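Polyhedrin (Operophtera brumata cypovirus 19, PDB 5A99) forms the crystalline lattice of the viral occlusion bodies, the polyhedra, which probably protect embedded virus particles outside the insect host. Local coordinates at residues I48-Q52 with Y232-Y238; L23-Y27 with Y161-M166; S123-R127 with N150-M156. All blocks are in the same frame, centred on the assembly; numbering follows the deposited sequence.

Interaction 1: residues I48-Q52 with Y232-Y238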
loop_
_atom_site.group_PDB
_atom_site.type_symbol
_atom_site.label_atom_id
_atom_site.label_comp_id
_atom_site.label_asym_id
_atom_site.label_seq_id
_atom_site.Cartn_x
_atom_site.Cartn_y
_atom_site.Cartn_z
ATOM N N ILE A 48 8.386 -8.309 14.579
ATOM C CA ILE A 48 8.433 -6.857 14.664
ATOM C C ILE A 48 8.043 -6.247 13.331
ATOM O O ILE A 48 8.562 -6.617 12.281
ATOM C CB ILE A 48 9.850 -6.364 15.074
ATOM C CG1 ILE A 48 10.270 -7.018 16.388
ATOM C CG2 ILE A 48 9.894 -4.838 15.198
ATOM C CD1 ILE A 48 11.609 -6.536 16.934
ATOM N N ILE A 49 7.094 -5.326 13.382
ATOM C CA ILE A 49 6.705 -4.550 12.212
ATOM C C ILE A 49 6.997 -3.098 12.554
ATOM O O ILE A 49 6.463 -2.571 13.529
ATOM C CB ILE A 49 5.215 -4.737 11.883
ATOM C CG1 ILE A 49 4.924 -6.202 11.539
ATOM C CG2 ILE A 49 4.797 -3.868 10.710
ATOM C CD1 ILE A 49 3.473 -6.494 11.351
ATOM N N ARG A 50 7.884 -2.470 11.789
ATOM C CA ARG A 50 8.162 -1.054 11.965
ATOM C C ARG A 50 7.671 -0.240 10.787
ATOM O O ARG A 50 8.039 -0.487 9.629
ATOM C CB ARG A 50 9.646 -0.766 12.149
ATOM C CG ARG A 50 9.918 0.716 12.407
ATOM C CD ARG A 50 11.390 1.020 12.584
ATOM N NE ARG A 50 12.124 1.142 11.324
ATOM C CZ ARG A 50 13.236 0.469 11.030
ATOM N NH1 ARG A 50 13.723 -0.418 11.892
ATOM N NH2 ARG A 50 13.862 0.683 9.868
ATOM N N ALA A 51 6.865 0.755 11.112
ATOM C CA ALA A 51 6.477 1.784 10.159
ATOM C C ALA A 51 7.228 3.056 10.521
ATOM O O ALA A 51 7.490 3.324 11.699
ATOM C CB ALA A 51 5.004 2.021 10.224
ATOM N N GLN A 52 7.562 3.841 9.514
ATOM C CA GLN A 52 8.264 5.091 9.742
ATOM C C GLN A 52 8.007 6.082 8.622
ATOM O O GLN A 52 7.763 5.706 7.470
ATOM C CB GLN A 52 9.768 4.841 9.874
ATOM C CG GLN A 52 10.455 4.469 8.577
ATOM C CD GLN A 52 11.899 4.011 8.773
ATOM O OE1 GLN A 52 12.238 3.391 9.783
ATOM N NE2 GLN A 52 12.750 4.302 7.791
ATOM N N TYR A 232 18.464 -5.458 17.906
ATOM C CA TYR A 232 17.555 -4.522 17.258
ATOM C C TYR A 232 17.334 -3.265 18.090
ATOM O O TYR A 232 17.753 -2.177 17.711
ATOM C CB TYR A 232 16.222 -5.216 16.979
ATOM C CG TYR A 232 15.253 -4.379 16.196
ATOM C CD1 TYR A 232 15.263 -4.382 14.804
ATOM C CD2 TYR A 232 14.329 -3.574 16.847
ATOM C CE1 TYR A 232 14.372 -3.605 14.084
ATOM C CE2 TYR A 232 13.424 -2.800 16.136
ATOM C CZ TYR A 232 13.455 -2.800 14.759
ATOM O OH TYR A 232 12.543 -2.006 14.063
ATOM N N TRP A 233 16.680 -3.411 19.231
ATOM C CA TRP A 233 16.254 -2.243 19.994
ATOM C C TRP A 233 17.440 -1.370 20.409
ATOM O O TRP A 233 17.495 -0.195 20.057
ATOM C CB TRP A 233 15.426 -2.674 21.202
ATOM C CG TRP A 233 14.207 -3.451 20.799
ATOM C CD1 TRP A 233 14.007 -4.785 20.951
ATOM C CD2 TRP A 233 13.024 -2.937 20.168
ATOM N NE1 TRP A 233 12.775 -5.141 20.470
ATOM C CE2 TRP A 233 12.150 -4.022 19.977
ATOM C CE3 TRP A 233 12.621 -1.667 19.747
ATOM C CZ2 TRP A 233 10.903 -3.882 19.371
ATOM C CZ3 TRP A 233 11.377 -1.527 19.146
ATOM C CH2 TRP A 233 10.534 -2.626 18.967
ATOM N N THR A 234 18.390 -1.947 21.140
ATOM C CA THR A 234 19.556 -1.193 21.580
ATOM C C THR A 234 20.425 -0.772 20.388
ATOM O O THR A 234 20.892 0.359 20.321
ATOM C CB THR A 234 20.387 -1.985 22.606
ATOM O OG1 THR A 234 20.802 -3.237 22.042
ATOM C CG2 THR A 234 19.569 -2.241 23.847
ATOM N N ARG A 235 20.578 -1.670 19.430
ATOM C CA ARG A 235 21.407 -1.427 18.249
ATOM C C ARG A 235 20.975 -0.211 17.435
ATOM O O ARG A 235 21.816 0.579 16.987
ATOM C CB ARG A 235 21.381 -2.670 17.363
ATOM C CG ARG A 235 21.766 -2.422 15.909
ATOM C CD ARG A 235 21.927 -3.738 15.158
ATOM N NE ARG A 235 22.984 -4.532 15.774
ATOM C CZ ARG A 235 24.271 -4.318 15.560
ATOM N NH1 ARG A 235 24.639 -3.352 14.733
ATOM N NH2 ARG A 235 25.182 -5.067 16.166
ATOM N N PHE A 236 19.664 -0.071 17.244
ATOM C CA PHE A 236 19.104 0.925 16.328
ATOM C C PHE A 236 18.571 2.166 17.045
ATOM O O PHE A 236 18.050 3.082 16.407
ATOM C CB PHE A 236 17.981 0.286 15.488
ATOM C CG PHE A 236 18.450 -0.834 14.587
ATOM C CD1 PHE A 236 19.545 -0.665 13.757
ATOM C CD2 PHE A 236 17.812 -2.062 14.592
ATOM C CE1 PHE A 236 19.980 -1.698 12.941
ATOM C CE2 PHE A 236 18.248 -3.093 13.789
ATOM C CZ PHE A 236 19.332 -2.914 12.967
ATOM N N GLN A 237 18.688 2.196 18.369
ATOM C CA GLN A 237 18.219 3.345 19.150
ATOM C C GLN A 237 16.693 3.464 19.122
ATOM O O GLN A 237 16.123 4.570 19.082
ATOM C CB GLN A 237 18.870 4.632 18.645
ATOM C CG GLN A 237 18.893 5.724 19.679
ATOM C CD GLN A 237 19.526 6.992 19.190
ATOM O OE1 GLN A 237 19.461 7.328 18.004
ATOM N NE2 GLN A 237 20.132 7.728 20.112
ATOM N N TYR A 238 16.031 2.311 19.131
ATOM C CA TYR A 238 14.586 2.251 19.290
ATOM C C TYR A 238 14.267 1.920 20.745
ATOM O O TYR A 238 14.606 0.838 21.237
ATOM C CB TYR A 238 13.999 1.177 18.381
ATOM C CG TYR A 238 14.010 1.558 16.928
ATOM C CD1 TYR A 238 13.539 2.794 16.524
ATOM C CD2 TYR A 238 14.514 0.691 15.964
ATOM C CE1 TYR A 238 13.541 3.155 15.207
ATOM C CE2 TYR A 238 14.530 1.045 14.630
ATOM C CZ TYR A 238 14.039 2.277 14.259
ATOM O OH TYR A 238 14.046 2.642 12.942
#

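Interaction 2: residues L23-Y27 with Y161-M166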
loop_
_atom_site.group_PDB
_atom_site.type_symbol
_atom_site.label_atom_id
_atom_site.label_comp_id
_atom_site.label_asym_id
_atom_site.label_seq_id
_atom_site.Cartn_x
_atom_site.Cartn_y
_atom_site.Cartn_z
ATOM N N LEU A 23 19.520 14.757 20.637
ATOM C CA LEU A 23 18.346 14.802 21.508
ATOM C C LEU A 23 17.227 15.634 20.897
ATOM O O LEU A 23 16.047 15.321 21.068
ATOM C CB LEU A 23 18.716 15.405 22.863
ATOM C CG LEU A 23 18.975 14.438 24.023
ATOM C CD1 LEU A 23 19.814 13.253 23.606
ATOM C CD2 LEU A 23 19.658 15.177 25.150
ATOM N N ASP A 24 17.602 16.697 20.193
ATOM C CA ASP A 24 16.613 17.611 19.642
ATOM C C ASP A 24 16.278 17.358 18.180
ATOM O O ASP A 24 15.388 18.019 17.643
ATOM C CB ASP A 24 17.064 19.061 19.780
ATOM C CG ASP A 24 16.970 19.570 21.190
ATOM O OD1 ASP A 24 16.426 18.849 22.066
ATOM O OD2 ASP A 24 17.453 20.702 21.418
ATOM N N ARG A 25 16.975 16.421 17.530
ATOM C CA ARG A 25 16.735 16.159 16.102
ATOM C C ARG A 25 15.282 15.801 15.838
ATOM O O ARG A 25 14.733 16.140 14.794
ATOM C CB ARG A 25 17.608 15.025 15.580
ATOM C CG ARG A 25 17.389 14.660 14.097
ATOM C CD ARG A 25 18.695 14.180 13.451
ATOM N NE ARG A 25 19.704 15.253 13.406
ATOM C CZ ARG A 25 20.926 15.137 12.890
ATOM N NH1 ARG A 25 21.327 13.993 12.347
ATOM N NH2 ARG A 25 21.754 16.178 12.910
ATOM N N GLN A 26 14.674 15.109 16.797
ATOM C CA GLN A 26 13.290 14.653 16.668
ATOM C C GLN A 26 12.322 15.786 16.359
ATOM O O GLN A 26 11.237 15.541 15.827
ATOM C CB GLN A 26 12.834 13.979 17.962
ATOM C CG GLN A 26 12.819 14.925 19.175
ATOM C CD GLN A 26 12.119 14.334 20.398
ATOM O OE1 GLN A 26 11.727 13.170 20.407
ATOM N NE2 GLN A 26 11.964 15.146 21.434
ATOM N N TYR A 27 12.682 17.012 16.748
ATOM C CA TYR A 27 11.838 18.179 16.481
ATOM C C TYR A 27 11.944 18.649 15.038
ATOM O O TYR A 27 11.074 19.357 14.553
ATOM C CB TYR A 27 12.192 19.339 17.402
ATOM C CG TYR A 27 11.881 19.092 18.857
ATOM C CD1 TYR A 27 10.564 19.044 19.311
ATOM C CD2 TYR A 27 12.902 18.913 19.781
ATOM C CE1 TYR A 27 10.277 18.819 20.657
ATOM C CE2 TYR A 27 12.627 18.688 21.127
ATOM C CZ TYR A 27 11.312 18.641 21.558
ATOM O OH TYR A 27 11.030 18.421 22.888
ATOM N N TYR A 161 14.794 8.883 27.756
ATOM C CA TYR A 161 16.154 8.862 27.251
ATOM C C TYR A 161 16.788 10.173 27.677
ATOM O O TYR A 161 16.306 11.254 27.319
ATOM C CB TYR A 161 16.117 8.722 25.731
ATOM C CG TYR A 161 17.442 8.745 25.011
ATOM C CD1 TYR A 161 18.365 7.721 25.167
ATOM C CD2 TYR A 161 17.747 9.766 24.122
ATOM C CE1 TYR A 161 19.569 7.729 24.481
ATOM C CE2 TYR A 161 18.950 9.783 23.432
ATOM C CZ TYR A 161 19.854 8.764 23.611
ATOM O OH TYR A 161 21.047 8.790 22.915
ATOM N N PHE A 162 17.862 10.066 28.452
ATOM C CA PHE A 162 18.438 11.217 29.134
ATOM C C PHE A 162 17.320 12.044 29.768
ATOM O O PHE A 162 17.265 13.265 29.611
ATOM C CB PHE A 162 19.288 12.066 28.177
ATOM C CG PHE A 162 20.543 11.374 27.710
ATOM C CD1 PHE A 162 21.651 11.300 28.542
ATOM C CD2 PHE A 162 20.611 10.798 26.448
ATOM C CE1 PHE A 162 22.804 10.667 28.132
ATOM C CE2 PHE A 162 21.761 10.158 26.026
ATOM C CZ PHE A 162 22.863 10.094 26.865
ATOM N N ASP A 163 16.424 11.350 30.466
ATOM C CA ASP A 163 15.348 11.972 31.238
ATOM C C ASP A 163 14.225 12.603 30.417
ATOM O O ASP A 163 13.316 13.191 30.988
ATOM C CB ASP A 163 15.916 13.023 32.186
ATOM C CG ASP A 163 16.961 12.453 33.113
ATOM O OD1 ASP A 163 16.603 11.574 33.927
ATOM O OD2 ASP A 163 18.135 12.871 33.014
ATOM N N ARG A 164 14.286 12.484 29.095
ATOM C CA ARG A 164 13.236 13.006 28.223
ATOM C C ARG A 164 12.301 11.903 27.756
ATOM O O ARG A 164 12.743 10.846 27.315
ATOM C CB ARG A 164 13.854 13.691 27.003
ATOM C CG ARG A 164 14.721 14.891 27.350
ATOM C CD ARG A 164 15.872 15.021 26.359
ATOM N NE ARG A 164 16.445 16.371 26.294
ATOM C CZ ARG A 164 15.867 17.406 25.681
ATOM N NH1 ARG A 164 14.681 17.258 25.098
ATOM N NH2 ARG A 164 16.469 18.594 25.654
ATOM N N GLU A 165 11.004 12.156 27.846
ATOM C CA GLU A 165 10.026 11.245 27.279
ATOM C C GLU A 165 10.201 11.302 25.769
ATOM O O GLU A 165 9.983 12.341 25.152
ATOM C CB GLU A 165 8.599 11.637 27.695
ATOM C CG GLU A 165 8.325 11.451 29.193
ATOM C CD GLU A 165 6.921 11.863 29.605
ATOM O OE1 GLU A 165 6.264 12.581 28.822
ATOM O OE2 GLU A 165 6.484 11.472 30.714
ATOM N N MET A 166 10.621 10.198 25.166
ATOM C CA MET A 166 10.834 10.193 23.728
ATOM C C MET A 166 10.168 9.023 23.002
ATOM O O MET A 166 10.165 8.961 21.764
ATOM C CB MET A 166 12.332 10.270 23.432
ATOM C CG MET A 166 12.981 11.526 24.039
ATOM S SD MET A 166 14.522 12.059 23.270
ATOM C CE MET A 166 15.078 10.520 22.602
HETATM O O HOH W 1 10.498 14.789 24.206
#

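Interaction 3: residues S123-R127 with N150-M156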
loop_
_atom_site.group_PDB
_atom_site.type_symbol
_atom_site.label_atom_id
_atom_site.label_comp_id
_atom_site.label_asym_id
_atom_site.label_seq_id
_atom_site.Cartn_x
_atom_site.Cartn_y
_atom_site.Cartn_z
ATOM N N SER A 123 -2.730 12.386 18.229
ATOM C CA SER A 123 -2.974 11.704 16.963
ATOM C C SER A 123 -2.761 10.197 17.099
ATOM O O SER A 123 -3.037 9.437 16.179
ATOM C CB SER A 123 -2.069 12.265 15.866
ATOM O OG SER A 123 -0.743 11.780 15.985
ATOM N N VAL A 124 -2.257 9.751 18.240
ATOM C CA VAL A 124 -1.957 8.328 18.372
ATOM C C VAL A 124 -3.241 7.501 18.491
ATOM O O VAL A 124 -3.991 7.625 19.457
ATOM C CB VAL A 124 -1.019 8.038 19.558
ATOM C CG1 VAL A 124 -0.816 6.555 19.685
ATOM C CG2 VAL A 124 0.314 8.747 19.368
ATOM N N TRP A 125 -3.477 6.662 17.485
ATOM C CA TRP A 125 -4.724 5.932 17.347
ATOM C C TRP A 125 -4.402 4.481 17.038
ATOM O O TRP A 125 -3.560 4.191 16.203
ATOM C CB TRP A 125 -5.560 6.568 16.232
ATOM C CG TRP A 125 -6.785 5.795 15.857
ATOM C CD1 TRP A 125 -7.969 5.764 16.534
ATOM C CD2 TRP A 125 -6.961 4.963 14.698
ATOM N NE1 TRP A 125 -8.866 4.958 15.882
ATOM C CE2 TRP A 125 -8.278 4.456 14.751
ATOM C CE3 TRP A 125 -6.140 4.599 13.628
ATOM C CZ2 TRP A 125 -8.790 3.603 13.775
ATOM C CZ3 TRP A 125 -6.659 3.750 12.647
ATOM C CH2 TRP A 125 -7.964 3.260 12.734
ATOM N N PHE A 126 -5.076 3.565 17.716
ATOM C CA PHE A 126 -4.718 2.160 17.648
ATOM C C PHE A 126 -5.989 1.337 17.852
ATOM O O PHE A 126 -6.688 1.514 18.845
ATOM C CB PHE A 126 -3.665 1.854 18.729
ATOM C CG PHE A 126 -3.203 0.432 18.747
ATOM C CD1 PHE A 126 -2.189 0.003 17.903
ATOM C CD2 PHE A 126 -3.782 -0.479 19.614
ATOM C CE1 PHE A 126 -1.776 -1.314 17.923
ATOM C CE2 PHE A 126 -3.374 -1.800 19.636
ATOM C CZ PHE A 126 -2.372 -2.219 18.798
ATOM N N ARG A 127 -6.297 0.455 16.902
ATOM C CA ARG A 127 -7.553 -0.290 16.937
ATOM C C ARG A 127 -7.346 -1.715 16.479
ATOM O O ARG A 127 -6.926 -1.960 15.343
ATOM C CB ARG A 127 -8.608 0.385 16.040
ATOM C CG ARG A 127 -10.013 -0.255 16.101
ATOM C CD ARG A 127 -10.926 0.370 15.088
ATOM N NE ARG A 127 -10.419 0.123 13.738
ATOM C CZ ARG A 127 -10.783 0.799 12.657
ATOM N NH1 ARG A 127 -11.661 1.784 12.747
ATOM N NH2 ARG A 127 -10.264 0.486 11.475
ATOM N N ASN A 150 -9.933 4.108 21.271
ATOM C CA ASN A 150 -8.820 3.848 20.377
ATOM C C ASN A 150 -7.788 4.974 20.331
ATOM O O ASN A 150 -6.735 4.820 19.715
ATOM C CB ASN A 150 -9.338 3.556 18.971
ATOM C CG ASN A 150 -10.230 2.327 18.925
ATOM O OD1 ASN A 150 -9.924 1.295 19.521
ATOM N ND2 ASN A 150 -11.333 2.433 18.213
ATOM N N TYR A 151 -8.086 6.095 20.980
ATOM C CA TYR A 151 -7.111 7.180 21.114
ATOM C C TYR A 151 -6.343 6.955 22.409
ATOM O O TYR A 151 -6.695 7.482 23.478
ATOM C CB TYR A 151 -7.793 8.550 21.037
ATOM C CG TYR A 151 -8.230 8.838 19.611
ATOM C CD1 TYR A 151 -9.462 8.406 19.150
ATOM C CD2 TYR A 151 -7.372 9.449 18.704
ATOM C CE1 TYR A 151 -9.852 8.610 17.848
ATOM C CE2 TYR A 151 -7.755 9.660 17.391
ATOM C CZ TYR A 151 -8.998 9.248 16.971
ATOM O OH TYR A 151 -9.388 9.466 15.666
ATOM N N ILE A 152 -5.282 6.155 22.278
ATOM C CA ILE A 152 -4.661 5.477 23.416
ATOM C C ILE A 152 -3.559 6.263 24.118
ATOM O O ILE A 152 -2.995 5.778 25.107
ATOM C CB ILE A 152 -4.064 4.119 22.988
ATOM C CG1 ILE A 152 -3.025 4.313 21.875
ATOM C CG2 ILE A 152 -5.169 3.182 22.485
ATOM C CD1 ILE A 152 -2.062 3.169 21.727
ATOM N N GLY A 153 -3.253 7.457 23.619
ATOM C CA GLY A 153 -2.159 8.264 24.150
ATOM C C GLY A 153 -1.967 8.226 25.657
ATOM O O GLY A 153 -0.885 7.924 26.141
ATOM N N PRO A 154 -3.015 8.546 26.422
ATOM C CA PRO A 154 -2.852 8.635 27.881
ATOM C C PRO A 154 -2.702 7.267 28.547
ATOM O O PRO A 154 -2.153 7.173 29.641
ATOM C CB PRO A 154 -4.136 9.339 28.330
ATOM C CG PRO A 154 -5.156 8.946 27.318
ATOM C CD PRO A 154 -4.394 8.837 25.999
ATOM N N LEU A 155 -3.159 6.219 27.875
ATOM C CA LEU A 155 -3.034 4.867 28.400
ATOM C C LEU A 155 -1.621 4.334 28.226
ATOM O O LEU A 155 -1.279 3.268 28.745
ATOM C CB LEU A 155 -3.982 3.922 27.681
ATOM C CG LEU A 155 -5.460 4.294 27.659
ATOM C CD1 LEU A 155 -6.232 3.117 27.079
ATOM C CD2 LEU A 155 -5.975 4.689 29.066
ATOM N N MET A 156 -0.814 5.052 27.460
ATOM C CA MET A 156 0.528 4.576 27.166
ATOM C C MET A 156 1.476 4.937 28.299
ATOM O O MET A 156 1.197 5.823 29.115
ATOM C CB MET A 156 1.042 5.147 25.843
ATOM C CG MET A 156 0.086 4.950 24.681
ATOM S SD MET A 156 0.692 5.625 23.138
ATOM C CE MET A 156 1.565 4.207 22.501
HETATM O O HOH W 2 -4.109 9.091 21.615
#

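Interaction 1: residues I48-Q52 with Y232-Y238
Helix 225-236 and the Schellman motif that follows it set Tyr-232, Trp-233 and Tyr-238 against a face of the six-stranded antiparallel sheet, where Ile-48 and Arg-50 of strand 46-53 meet them. Ile-48 CD1 sits over the Tyr-232 ring, 4.3 Å from its centroid and 20° off the normal, a CH-pi contact. The same methyl also touches Trp-233 CZ2 at 3.7 Å, so it packs on both rings. Arg-50 leaves the strand with CG anti to the backbone N (chi1 -177°), and a bend at chi3 carries its guanidinium to the tyrosine hydroxyls. Arg-50 NH1 donates to Tyr-232 OH at 2.9 Å, slightly out of the guanidinium plane; that hydroxyl is also hydrogen-bonded to His-36 NE2. Tyr-238 OH lies over a guanidinium face, 2.9 Å from Arg-50 NE, where no N-H points at it. Arg-50 NE instead donates to Gln-52 OE1 at 2.7 Å, and NH2 bonds Asn-132 O of the second subunit, so several acceptors fix the buried charge. Beyond the helix, Gln-237 takes positive phi, and Tyr-238 N reaches back to Trp-233 O at 3.0 Å.

Interaction 2: residues L23-Y27 with Y161-M166
Leu-23, near the C-terminal end of helix 10-25, packs on Tyr-161, Phe-162 and Arg-164 of a beta hairpin whose strands 157-161 and 164-173 are joined by a type I' turn from Tyr-161 to Arg-164. Its CB lies 4.2 Å above the guanidinium plane of Arg-164, toward the rim of that group. Leu-23 CG comes next, 3.9 Å from Arg-164 CD; chi1 of -99° is off a staggered position, and beyond CG the two methyls take different neighbours. Leu-23 CD2 follows the arginine and stops 3.6 Å from Arg-164 NE. Leu-23 CD1 goes to the aromatic pair, 3.6 Å from Tyr-161 CE2 and 3.8 Å from Phe-162 CD2; those rings brace each other, the Phe-162 edge resting over the centre of the Tyr-161 ring. The tip of Arg-164 continues past the leucine to Asp-24, whose OD1 is 3.6 Å from Arg-164 NH2. Carboxylate and guanidinium planes stand 71° apart and the oxygen lies well out of the guanidinium plane, so the salt bridge rests on charge alone. Met-141 of the second subunit packs on Tyr-161 and Met-166. Farther along, Gln-26 starts with CG wedged between its backbone N and carbonyl carbon (chi1 63°) and then extends toward the hairpin, its OE1 loosely against the Met-166 sulfur. A water bridges the Gln-26 side chain to the hairpin backbone: it accepts from Gln-26 NE2 at 3.2 Å and donates to Glu-165 O at 2.7 Å.

Interaction 3: residues S123-R127 with N150-M156
Residues 124-126 and 150-153 run past each other in opposite directions, joined by Phe-126 N to Asn-150 O at 2.9 Å, a bond lying in the carbonyl plane (156° at the hydrogen), and by a weak, longer bond from Ile-152 N to Val-124 O. A water extends this pairing, donating to Val-124 O at 2.6 Å and accepting from Gly-153 N at 2.7 Å. Trp-125 lays CD1 over a face of the Tyr-151 ring, 3.7 Å from CE1, the planes inclined at 46°; its NE1 lies 3.4 Å from Asn-150 CB. Ile-152 holds CG1 between its backbone N and carbonyl carbon (chi1 58°), which brings CG1 to 3.8 Å from Val-124 CG1 and CD1 to 3.6 Å from Phe-126 CB. Met-156 SD closes on the same Val-124 methyl. Trp-125 CZ2 lies over a face of the Arg-127 guanidinium, whose NH1 sits at the indole edge; NH1 is hydrogen-bonded to Tyr-32 OH and NH2 forms a salt bridge with Asp-214, both of the third subunit. Strand 125-129 pairs with strand 184-190 and stacks Phe-126 on Phe-113 of strand 110-116; the loop sets Ile-152 and Met-156 on Phe-113, and Met-156 on Trp-168 of strand 164-173.

In the fold
Interactions 1 and 3 are buried, about 20 Å apart between centres, whereas interaction 2 lies toward the surface. Interactions 1 and 2 both reach the six-stranded sheet, one by its strand 46-53 and the other by its hairpin at strand 164-173; they meet where Gln-237 packs on Tyr-161, and both touch the second subunit. Interaction 3 instead bridges the smaller sheet to the larger and faces the third subunit, nested in sequence inside the loops closed by the other two. Chemistry follows place: aromatic hydroxyls gather round a buried arginine in interaction 1, a charge pair held without a directed N-H, and a bridging water, accompany a leucine in interaction 2, and backbone pairing leads in interaction 3.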